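Local coordinates for protein xylosidase (Xanthomonas axonopodis pv. citri, PDB 6XN2) that probably cleaves xylose from beta-1,4-linked xylo-oligosaccharides as a family 43 glycoside hydrolase, binding the sugar close to a calcium ion in its core, at residues P64-D69 with M83-V88; T48-A53 with T306-I311; Q114-A119 with P134-D139; L42-Y47 with S325-G330. All blocks are in the same frame, centred on the assembly; numbering follows the deposited sequence.

Contact 1. Residues P64-D69 with M83-V88; sequences PSHDLD and MADYHV
His66 reaches across to Asp85, its CB lying 3.5 Å from the carbonyl O of that residue. With CG anti to the backbone N (chi1 180°), the ring is carried over the neighbouring strand. Its ND1 donates to Asp85 OD1 (3.0 Å) almost straight, at 172°, and meets the syn lone pair of that oxygen within the ring plane; a weak second bond runs from ND1 to Asp85 OD2. Ring and carboxylate planes stand 82° apart, and OD1 meets the ring at its edge. Farther out, CE1 comes within 4.0 Å of His87 NE2, CD2 faces Tyr47 O and NE2 lies against Leu46 CD1, while Leu68 CD2 sits over one ring face near the rim. On the pocket side, Met83 bends so that its CE touches Ser65 CB at 3.7 Å, and both residues line the xylose pocket. The strands diverge here, and waters bridge the backbones: one joins Pro64 O to His87 N, another His66 N to Asp85 O. Strands 59-67 and 85-91 are antiparallel neighbours in a four-stranded sheet, with strand 47-56 flanking the first through Ala49 and strand 99-106 flanking the second, where Asp100 OD1 is hydrogen-bonded to His87 ND1.

Contact 2. Residues T48-A53 with T306-I311; sequences TADPSA and TTHHSI. With CA (calcium ion), chain D; XYP (beta-D-xylopyranose), chain E.
This is a buried, mostly polar contact between the inner strands of two propeller blades, where 50-53 and 308-310 run nearly parallel (6° apart) beside the bound calcium and xylose. Ser310 joins the two segments with one hydroxyl: OG donates to Pro51 O (2.7 Å) and accepts from Ala53 N (2.9 Å) of the same strand. It meets Pro51 O from above the carbonyl plane, 44° out of it. Nearer the sugar, Asp50 leans over one face of the His308 imidazole. Its CB makes a CH-pi contact 3.8 Å from the ring centroid, and OD1 stands over the same ring, 3.2 Å from His308 CG. The other oxygen, OD2, accepts from xylose O4 at 2.6 Å and also bonds Ser65. A chi1 of -151° swings the His308 imidazole under Asp50 and directs NE2 at the calcium, which it binds at 2.6 Å in the ring plane; six waters complete the shell. Two of these waters are tied to His309 O. The protein thus holds the metal directly through one imidazole and otherwise through water, and the cation would probably polarise the ring beneath Asp50 at the sugar site.

Contact 3. Residues Q114-A119 with P134-D139; sequences QRQMWA and PAKRAD. With XYP (beta-D-xylopyranose), chain E.
The Arg115 guanidinium lies alongside Lys136, with Gln116 OE1 over the centre of one face, 3.5 Å above the plane, and a water at its edge bonded to NE. That OE1 takes an unusually short bond from Lys136 NZ (2.5 Å) in its carbonyl plane, which Lys136 reaches by a bend at chi3 (-87°). Arg115 NH2 and Lys136 NZ come within 3.6 Å; the amide oxygen, bonded to NZ and lying over the guanidinium, should ease the like charges, and a second water accepts from NH2 and, weakly, from NZ. The Trp118 indole carries xylose C4 over one face near its rim, while its CB packs against Pro134 CG at 3.6 Å. Trp118 NE1 is anchored on Phe81 O, and Ala119 N bonds xylose O3. Between these ends Lys136 N donates to Arg115 O (3.0 Å) and Trp118 N to Pro134 O (3.0 Å). Lys136 O accepts from Gln114 N (2.8 Å) and, weakly, from Arg115 N, a classic beta bulge. The loop 114-119 lies along the end of strand 128-136, itself between strands 121-125 and 142-149, and Met117 of the loop and Pro134 of the strand both pack on Tyr86 of strand 85-91.

Contact 4. Residues L42-Y47 with S325-G330; sequences LVTHLY and SVLSGG
Leu327 projects from its turn into the angle between Thr44 and Tyr47. A chi1 of 176°, with CG trans to the backbone N, sends the leucine straight out and sets both methyl groups against Thr44, with CD2 also reaching Tyr47. CD1 meets Thr44 CG2 at 4.1 Å, the two side chains standing at about a right angle. CD2 lies 4.1 Å from Thr44 CA and 4.0 Å from Tyr47 CE1, and the tyrosine and leucine side chains cross obliquely. The same ring atom, CE1, also touches Ser328 CB at 3.6 Å, while Tyr47 OH approaches Ser328 CA at 3.7 Å. Tyr47 thus rests on two successive residues of the turn through van der Waals contacts of CE1 and OH. The Ser328 hydroxyl is turned back to its own loop and bonds Leu334 O. What gives the turn its shape is internal: Val326 to Gly329 is a type I turn in which Gly329 N donates to Val326 O (2.8 Å), and Gly330 N bonds Ser325 O across it. Those two nested bonds, with positive phi at Gly329, match the pattern of a Schellman motif. Elsewhere Tyr47 packs on Asp67 of strand 59-67, and Leu327 on Ser336. Here the segment leading into strand 47-56 lies against the loop between strands 317-324 and 336-342, a surface junction at the closure of the five-bladed beta-propeller of family 43.

In the fold
Contact 2 is the deepest, its centre about 5 Å from the centre of the chain, and contact 4 is the surface one, about 18 Å out; contact 1 is buried and contact 3 partly so. Contacts 1, 2 and 3 all supply residues to the xylose pocket and touch one another there: Ser65 bonds Asp50, and Tyr86 bonds Trp118 O. Strands 47-56 and 59-67, neighbours in one sheet, tie contacts 1 and 2 together, and contact 4 adjoins both through Leu46, Tyr47 and Val43. Metal and hydroxyl bonds mark the centre; farther out come a His-carboxylate bond with water-bridged strands, and a bulge beside a sugar-bearing indole; apolar packing marks the surface.

Contact 1. Residues P64-D69 with M83-V88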
# COMPACT_ATOMS: atom_id res chain seq x y z
N PRO A 64 -1.00 4.85 8.19
CA PRO A 64 -1.14 3.39 8.27
C PRO A 64 -2.57 2.97 8.61
O PRO A 64 -3.39 3.83 8.94
CB PRO A 64 -0.18 3.03 9.40
CG PRO A 64 -0.30 4.21 10.34
CD PRO A 64 -0.66 5.43 9.50
N SER A 65 -2.86 1.68 8.50
CA SER A 65 -4.08 1.11 9.08
C SER A 65 -3.90 0.96 10.58
O SER A 65 -2.78 1.01 11.08
CB SER A 65 -4.41 -0.25 8.46
OG SER A 65 -4.59 -0.13 7.07
N HIS A 66 -5.00 0.77 11.29
CA HIS A 66 -4.97 0.61 12.76
C HIS A 66 -5.62 -0.71 13.14
O HIS A 66 -6.80 -0.75 13.21
CB HIS A 66 -5.67 1.76 13.46
CG HIS A 66 -5.65 1.62 14.94
ND1 HIS A 66 -6.41 2.38 15.78
CD2 HIS A 66 -4.95 0.80 15.74
CE1 HIS A 66 -6.19 2.03 17.01
NE2 HIS A 66 -5.31 1.08 17.02
N ASP A 67 -4.82 -1.74 13.33
CA ASP A 67 -5.29 -3.06 13.68
C ASP A 67 -5.81 -3.04 15.08
O ASP A 67 -5.19 -2.52 15.94
CB ASP A 67 -4.16 -4.07 13.62
CG ASP A 67 -3.73 -4.39 12.23
OD1 ASP A 67 -4.51 -4.18 11.32
OD2 ASP A 67 -2.64 -4.87 12.06
N LEU A 68 -6.95 -3.66 15.30
CA LEU A 68 -7.56 -3.68 16.61
C LEU A 68 -7.53 -5.04 17.27
O LEU A 68 -7.85 -6.00 16.67
CB LEU A 68 -8.99 -3.21 16.51
CG LEU A 68 -9.21 -1.80 16.07
CD1 LEU A 68 -10.66 -1.51 15.87
CD2 LEU A 68 -8.60 -0.86 17.07
N ASP A 69 -7.17 -5.07 18.54
CA ASP A 69 -7.07 -6.31 19.28
C ASP A 69 -8.36 -6.60 20.04
O ASP A 69 -8.62 -6.02 21.09
CB ASP A 69 -5.89 -6.26 20.25
CG ASP A 69 -5.61 -7.59 20.91
OD1 ASP A 69 -6.13 -8.63 20.45
OD2 ASP A 69 -4.84 -7.60 21.90
N MET A 83 -10.65 -3.29 11.14
CA MET A 83 -10.25 -1.95 11.48
C MET A 83 -11.38 -0.94 11.29
O MET A 83 -12.20 -1.10 10.43
CB MET A 83 -9.00 -1.63 10.71
CG MET A 83 -7.97 -2.70 10.90
SD MET A 83 -7.90 -3.91 9.62
CE MET A 83 -6.78 -3.06 8.56
N ALA A 84 -11.39 0.11 12.11
CA ALA A 84 -12.49 1.07 12.07
C ALA A 84 -12.03 2.51 11.97
O ALA A 84 -12.86 3.41 11.81
CB ALA A 84 -13.39 0.89 13.29
N ASP A 85 -10.74 2.73 12.11
CA ASP A 85 -10.27 4.14 12.20
C ASP A 85 -8.83 4.28 11.71
O ASP A 85 -8.17 3.29 11.51
CB ASP A 85 -10.34 4.59 13.65
CG ASP A 85 -9.28 3.95 14.53
OD1 ASP A 85 -8.23 4.50 14.61
OD2 ASP A 85 -9.54 2.90 15.08
N TYR A 86 -8.40 5.52 11.55
CA TYR A 86 -7.08 5.81 11.12
C TYR A 86 -6.40 6.83 11.99
O TYR A 86 -6.99 7.75 12.43
CB TYR A 86 -7.08 6.37 9.69
CG TYR A 86 -7.59 5.43 8.65
CD1 TYR A 86 -7.01 4.22 8.45
CD2 TYR A 86 -8.65 5.77 7.87
CE1 TYR A 86 -7.48 3.37 7.51
CE2 TYR A 86 -9.12 4.91 6.93
CZ TYR A 86 -8.53 3.71 6.75
OH TYR A 86 -9.01 2.85 5.83
N HIS A 87 -5.13 6.57 12.22
CA HIS A 87 -4.29 7.57 12.91
C HIS A 87 -3.30 8.13 11.90
O HIS A 87 -3.15 7.58 10.84
CB HIS A 87 -3.49 6.94 14.04
CG HIS A 87 -4.28 6.64 15.25
ND1 HIS A 87 -3.92 7.08 16.48
CD2 HIS A 87 -5.39 5.93 15.42
CE1 HIS A 87 -4.79 6.66 17.35
NE2 HIS A 87 -5.69 5.97 16.73
N VAL A 88 -2.66 9.22 12.26
CA VAL A 88 -1.59 9.76 11.46
C VAL A 88 -0.32 9.82 12.29
O VAL A 88 -0.36 10.23 13.38
CB VAL A 88 -1.92 11.13 10.88
CG1 VAL A 88 -0.77 11.67 10.09
CG2 VAL A 88 -3.12 11.03 9.99
O HOH W 1 -3.75 6.65 8.21
O HOH W 2 -3.67 4.29 11.68
O HOH W 3 -7.43 1.10 9.94
O HOH W 4 -8.98 0.77 13.56

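Contact 2. Residues T48-A53 with T306-I311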
# COMPACT_ATOMS: atom_id res chain seq x y z
N THR A 48 -0.28 -1.22 14.07
CA THR A 48 -0.33 -0.45 12.83
C THR A 48 0.10 -1.31 11.65
O THR A 48 0.91 -2.22 11.79
CB THR A 48 0.59 0.79 12.90
OG1 THR A 48 1.93 0.37 13.19
CG2 THR A 48 0.12 1.77 13.98
N ALA A 49 -0.45 -1.02 10.47
CA ALA A 49 -0.11 -1.80 9.27
C ALA A 49 -0.17 -0.92 8.03
O ALA A 49 -0.57 0.24 8.11
CB ALA A 49 -1.06 -2.98 9.12
N ASP A 50 0.25 -1.47 6.89
CA ASP A 50 0.11 -0.82 5.59
C ASP A 50 0.59 0.63 5.56
O ASP A 50 -0.19 1.54 5.27
CB ASP A 50 -1.36 -0.86 5.17
CG ASP A 50 -2.02 -2.20 5.45
OD1 ASP A 50 -1.43 -3.25 5.15
OD2 ASP A 50 -3.15 -2.19 5.97
N PRO A 51 1.87 0.86 5.87
CA PRO A 51 2.31 2.25 6.02
C PRO A 51 2.43 3.00 4.69
O PRO A 51 3.11 2.53 3.79
CB PRO A 51 3.68 2.11 6.69
CG PRO A 51 4.19 0.79 6.19
CD PRO A 51 2.99 -0.10 6.03
N SER A 52 1.83 4.17 4.60
CA SER A 52 1.98 5.00 3.43
C SER A 52 2.70 6.25 3.88
O SER A 52 2.15 7.07 4.52
CB SER A 52 0.62 5.32 2.85
OG SER A 52 0.10 4.27 2.10
N ALA A 53 3.96 6.35 3.50
CA ALA A 53 4.80 7.48 3.96
C ALA A 53 4.85 8.59 2.93
O ALA A 53 5.03 8.31 1.77
CB ALA A 53 6.17 6.99 4.29
N THR A 306 0.43 -11.31 5.76
CA THR A 306 0.41 -10.15 4.88
C THR A 306 1.75 -9.41 4.84
O THR A 306 2.57 -9.50 5.75
CB THR A 306 -0.69 -9.14 5.27
OG1 THR A 306 -0.30 -8.39 6.43
CG2 THR A 306 -2.00 -9.86 5.54
N THR A 307 1.93 -8.63 3.78
CA THR A 307 3.07 -7.78 3.60
C THR A 307 2.59 -6.55 2.83
O THR A 307 1.90 -6.69 1.88
CB THR A 307 4.28 -8.49 2.96
OG1 THR A 307 5.38 -7.61 2.91
CG2 THR A 307 3.97 -8.96 1.61
N HIS A 308 2.91 -5.36 3.30
CA HIS A 308 2.46 -4.15 2.68
C HIS A 308 3.50 -3.07 2.89
O HIS A 308 4.17 -3.10 3.85
CB HIS A 308 1.19 -3.72 3.34
CG HIS A 308 0.27 -2.96 2.46
ND1 HIS A 308 -0.79 -3.56 1.85
CD2 HIS A 308 0.20 -1.65 2.16
CE1 HIS A 308 -1.44 -2.66 1.16
NE2 HIS A 308 -0.86 -1.50 1.32
N HIS A 309 3.58 -2.10 2.00
CA HIS A 309 4.63 -1.14 2.12
C HIS A 309 4.49 0.16 1.38
O HIS A 309 3.56 0.36 0.68
CB HIS A 309 5.83 -1.77 1.44
CG HIS A 309 5.80 -1.63 -0.05
ND1 HIS A 309 4.77 -2.10 -0.81
CD2 HIS A 309 6.62 -0.97 -0.90
CE1 HIS A 309 4.98 -1.79 -2.07
NE2 HIS A 309 6.09 -1.10 -2.15
N SER A 310 5.39 1.08 1.65
CA SER A 310 5.53 2.25 0.80
C SER A 310 7.01 2.57 0.67
O SER A 310 7.84 2.07 1.43
CB SER A 310 4.73 3.43 1.35
OG SER A 310 5.19 3.84 2.62
N ILE A 311 7.33 3.39 -0.32
CA ILE A 311 8.70 3.83 -0.56
C ILE A 311 8.73 5.34 -0.66
O ILE A 311 8.02 5.94 -1.47
CB ILE A 311 9.28 3.19 -1.83
CG1 ILE A 311 9.43 1.68 -1.66
CG2 ILE A 311 10.61 3.85 -2.20
CD1 ILE A 311 9.69 0.95 -2.96
CA CA D . -0.77 0.93 0.35
O1 XYP E . -5.26 -7.99 2.69
C1 XYP E . -4.70 -6.97 3.49
C2 XYP E . -4.99 -5.64 2.83
C3 XYP E . -4.81 -4.48 3.76
C4 XYP E . -5.51 -4.75 5.07
C5 XYP E . -5.02 -6.04 5.64
O2 XYP E . -4.15 -5.39 1.70
O3 XYP E . -5.41 -3.44 3.05
O4 XYP E . -5.21 -3.74 5.98
O5 XYP E . -5.27 -7.10 4.76
O HOH W 5 -1.38 1.83 2.75
O HOH W 6 1.26 1.86 1.69
O HOH W 7 -0.75 3.41 -0.43
O HOH W 8 1.28 0.02 -1.07
O HOH W 9 -1.60 0.28 -2.06
O HOH W 10 -3.36 1.43 0.23

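Contact 3. Residues Q114-A119 with P134-D139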
# COMPACT_ATOMS: atom_id res chain seq x y z
N GLN A 114 -19.60 0.52 6.04
CA GLN A 114 -20.03 -0.17 7.26
C GLN A 114 -18.83 -0.59 8.11
O GLN A 114 -18.85 -0.44 9.34
CB GLN A 114 -20.87 -1.40 6.92
CG GLN A 114 -21.49 -2.06 8.15
CD GLN A 114 -21.75 -3.55 7.97
OE1 GLN A 114 -22.23 -3.99 6.92
NE2 GLN A 114 -21.44 -4.33 9.00
N ARG A 115 -17.80 -1.12 7.47
CA ARG A 115 -16.71 -1.73 8.22
C ARG A 115 -15.42 -1.85 7.41
O ARG A 115 -15.38 -1.51 6.23
CB ARG A 115 -17.13 -3.12 8.71
CG ARG A 115 -17.44 -4.08 7.57
CD ARG A 115 -18.16 -5.33 8.04
NE ARG A 115 -18.16 -6.35 7.00
CZ ARG A 115 -17.38 -7.44 7.03
NH1 ARG A 115 -16.56 -7.64 8.05
NH2 ARG A 115 -17.44 -8.32 6.03
N GLN A 116 -14.38 -2.35 8.08
CA GLN A 116 -13.10 -2.69 7.48
C GLN A 116 -12.44 -1.50 6.78
O GLN A 116 -12.39 -1.41 5.55
CB GLN A 116 -13.26 -3.87 6.52
CG GLN A 116 -13.65 -5.14 7.26
CD GLN A 116 -13.69 -6.36 6.37
OE1 GLN A 116 -14.38 -6.38 5.36
NE2 GLN A 116 -12.94 -7.39 6.75
N MET A 117 -11.93 -0.59 7.60
CA MET A 117 -11.15 0.54 7.13
C MET A 117 -9.72 0.06 6.90
O MET A 117 -8.92 -0.01 7.84
CB MET A 117 -11.20 1.67 8.15
CG MET A 117 -12.62 2.15 8.44
SD MET A 117 -13.14 3.37 7.21
CE MET A 117 -12.58 4.88 7.99
N TRP A 118 -9.42 -0.31 5.66
CA TRP A 118 -8.15 -0.90 5.28
C TRP A 118 -7.07 0.07 4.80
O TRP A 118 -7.24 1.23 4.90
CB TRP A 118 -8.39 -2.05 4.32
CG TRP A 118 -9.00 -3.27 4.99
CD1 TRP A 118 -9.46 -3.36 6.23
CD2 TRP A 118 -9.17 -4.57 4.42
NE1 TRP A 118 -9.91 -4.61 6.49
CE2 TRP A 118 -9.74 -5.38 5.39
CE3 TRP A 118 -8.87 -5.12 3.18
CZ2 TRP A 118 -10.02 -6.70 5.16
CZ3 TRP A 118 -9.16 -6.42 2.97
CH2 TRP A 118 -9.72 -7.20 3.94
N ALA A 119 -5.97 -0.45 4.29
CA ALA A 119 -4.82 0.31 3.84
C ALA A 119 -5.05 1.64 3.14
O ALA A 119 -5.39 1.66 2.03
CB ALA A 119 -3.97 -0.57 2.98
N PRO A 134 -9.81 2.48 1.59
CA PRO A 134 -10.76 1.44 1.19
C PRO A 134 -11.63 1.03 2.37
O PRO A 134 -11.15 0.86 3.50
CB PRO A 134 -9.85 0.30 0.75
CG PRO A 134 -8.65 0.42 1.68
CD PRO A 134 -8.53 1.90 2.03
N ALA A 135 -12.93 0.89 2.13
CA ALA A 135 -13.82 0.38 3.15
C ALA A 135 -14.91 -0.43 2.49
O ALA A 135 -15.11 -0.35 1.28
CB ALA A 135 -14.40 1.51 3.99
N LYS A 136 -15.62 -1.21 3.29
CA LYS A 136 -16.63 -2.12 2.78
C LYS A 136 -18.03 -1.56 3.02
O LYS A 136 -18.36 -1.14 4.14
CB LYS A 136 -16.47 -3.48 3.45
CG LYS A 136 -17.27 -4.59 2.82
CD LYS A 136 -16.87 -5.95 3.38
CE LYS A 136 -15.71 -6.54 2.61
NZ LYS A 136 -15.15 -7.72 3.34
N ARG A 137 -18.86 -1.59 1.99
CA ARG A 137 -20.23 -1.15 2.11
C ARG A 137 -21.03 -2.18 2.86
O ARG A 137 -20.62 -3.31 3.01
CB ARG A 137 -20.87 -0.99 0.74
CG ARG A 137 -20.19 -0.03 -0.18
CD ARG A 137 -20.95 0.27 -1.45
NE ARG A 137 -21.51 -0.90 -2.08
CZ ARG A 137 -21.35 -1.23 -3.35
NH1 ARG A 137 -20.60 -0.50 -4.12
NH2 ARG A 137 -21.91 -2.31 -3.84
N ALA A 138 -22.22 -1.80 3.30
CA ALA A 138 -23.06 -2.74 4.02
C ALA A 138 -23.30 -4.02 3.22
O ALA A 138 -23.45 -5.09 3.79
CB ALA A 138 -24.37 -2.10 4.39
N ASP A 139 -23.33 -3.90 1.89
CA ASP A 139 -23.59 -5.07 1.04
C ASP A 139 -22.34 -5.90 0.75
O ASP A 139 -22.35 -6.77 -0.11
CB ASP A 139 -24.25 -4.65 -0.28
CG ASP A 139 -23.33 -3.84 -1.20
OD1 ASP A 139 -22.13 -3.62 -0.89
OD2 ASP A 139 -23.82 -3.42 -2.27
O1 XYP E . -5.26 -7.99 2.69
C1 XYP E . -4.70 -6.97 3.49
C2 XYP E . -4.99 -5.64 2.83
C3 XYP E . -4.81 -4.48 3.76
C4 XYP E . -5.51 -4.75 5.07
C5 XYP E . -5.02 -6.04 5.64
O2 XYP E . -4.15 -5.39 1.70
O3 XYP E . -5.41 -3.44 3.05
O4 XYP E . -5.21 -3.74 5.98
O5 XYP E . -5.27 -7.10 4.76
O HOH W 11 -20.26 -5.51 5.24
O HOH W 12 -15.57 -10.15 5.41

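Contact 4. Residues L42-Y47 with S325-G330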
# COMPACT_ATOMS: atom_id res chain seq x y z
N LEU A 42 8.01 1.03 14.77
CA LEU A 42 8.08 2.46 14.92
C LEU A 42 7.20 2.92 16.02
O LEU A 42 7.43 3.93 16.61
CB LEU A 42 7.66 3.14 13.63
CG LEU A 42 8.62 2.96 12.51
CD1 LEU A 42 8.04 3.46 11.22
CD2 LEU A 42 9.91 3.65 12.82
N VAL A 43 6.16 2.17 16.30
CA VAL A 43 5.28 2.44 17.42
C VAL A 43 4.82 1.15 18.03
O VAL A 43 4.71 0.18 17.37
CB VAL A 43 4.04 3.25 17.09
CG1 VAL A 43 4.33 4.72 16.93
CG2 VAL A 43 3.33 2.70 15.91
N THR A 44 4.55 1.16 19.32
CA THR A 44 4.13 -0.04 19.98
C THR A 44 2.92 0.12 20.82
O THR A 44 2.46 -0.83 21.33
CB THR A 44 5.17 -0.60 20.94
OG1 THR A 44 5.51 0.39 21.89
CG2 THR A 44 6.36 -1.01 20.23
N HIS A 45 2.40 1.32 20.96
CA HIS A 45 1.22 1.51 21.79
C HIS A 45 -0.09 1.19 21.11
O HIS A 45 -1.10 1.16 21.72
CB HIS A 45 1.18 2.88 22.40
CG HIS A 45 1.16 3.99 21.41
ND1 HIS A 45 2.26 4.37 20.70
CD2 HIS A 45 0.16 4.81 21.01
CE1 HIS A 45 1.96 5.37 19.91
NE2 HIS A 45 0.69 5.66 20.08
N LEU A 46 -0.02 0.99 19.81
CA LEU A 46 -1.14 0.58 19.02
C LEU A 46 -0.62 -0.27 17.87
O LEU A 46 0.49 -0.16 17.49
CB LEU A 46 -1.93 1.77 18.55
CG LEU A 46 -1.53 2.54 17.31
CD1 LEU A 46 -2.66 3.45 16.93
CD2 LEU A 46 -0.32 3.36 17.58
N TYR A 47 -1.44 -1.17 17.38
CA TYR A 47 -1.04 -1.97 16.24
C TYR A 47 -1.26 -1.18 14.96
O TYR A 47 -2.29 -0.53 14.79
CB TYR A 47 -1.82 -3.29 16.21
CG TYR A 47 -1.38 -4.28 17.27
CD1 TYR A 47 -0.12 -4.87 17.21
CD2 TYR A 47 -2.23 -4.64 18.31
CE1 TYR A 47 0.29 -5.78 18.17
CE2 TYR A 47 -1.83 -5.56 19.28
CZ TYR A 47 -0.57 -6.12 19.19
OH TYR A 47 -0.15 -7.03 20.14
N SER A 325 4.42 -8.98 11.92
CA SER A 325 3.60 -9.37 13.06
C SER A 325 4.44 -9.82 14.25
O SER A 325 3.96 -10.58 15.09
CB SER A 325 2.65 -10.50 12.64
OG SER A 325 1.69 -10.03 11.71
N VAL A 326 5.67 -9.34 14.34
CA VAL A 326 6.57 -9.81 15.39
C VAL A 326 6.12 -9.30 16.76
O VAL A 326 6.06 -10.07 17.71
CB VAL A 326 8.04 -9.37 15.12
CG1 VAL A 326 8.91 -9.63 16.35
CG2 VAL A 326 8.59 -10.11 13.91
N LEU A 327 5.76 -8.02 16.83
CA LEU A 327 5.31 -7.41 18.08
C LEU A 327 4.16 -8.18 18.73
O LEU A 327 4.12 -8.34 19.95
CB LEU A 327 4.88 -5.96 17.82
CG LEU A 327 4.28 -5.16 18.98
CD1 LEU A 327 5.27 -4.98 20.13
CD2 LEU A 327 3.80 -3.81 18.47
N SER A 328 3.25 -8.67 17.90
CA SER A 328 2.07 -9.40 18.37
C SER A 328 2.36 -10.88 18.61
O SER A 328 1.45 -11.64 18.97
CB SER A 328 0.94 -9.27 17.36
OG SER A 328 1.24 -10.00 16.18
N GLY A 329 3.60 -11.30 18.40
CA GLY A 329 3.97 -12.70 18.53
C GLY A 329 3.57 -13.56 17.34
O GLY A 329 3.27 -14.74 17.49
N GLY A 330 3.56 -12.97 16.16
CA GLY A 330 3.22 -13.70 14.97
C GLY A 330 1.79 -13.70 14.54
O GLY A 330 1.45 -14.46 13.70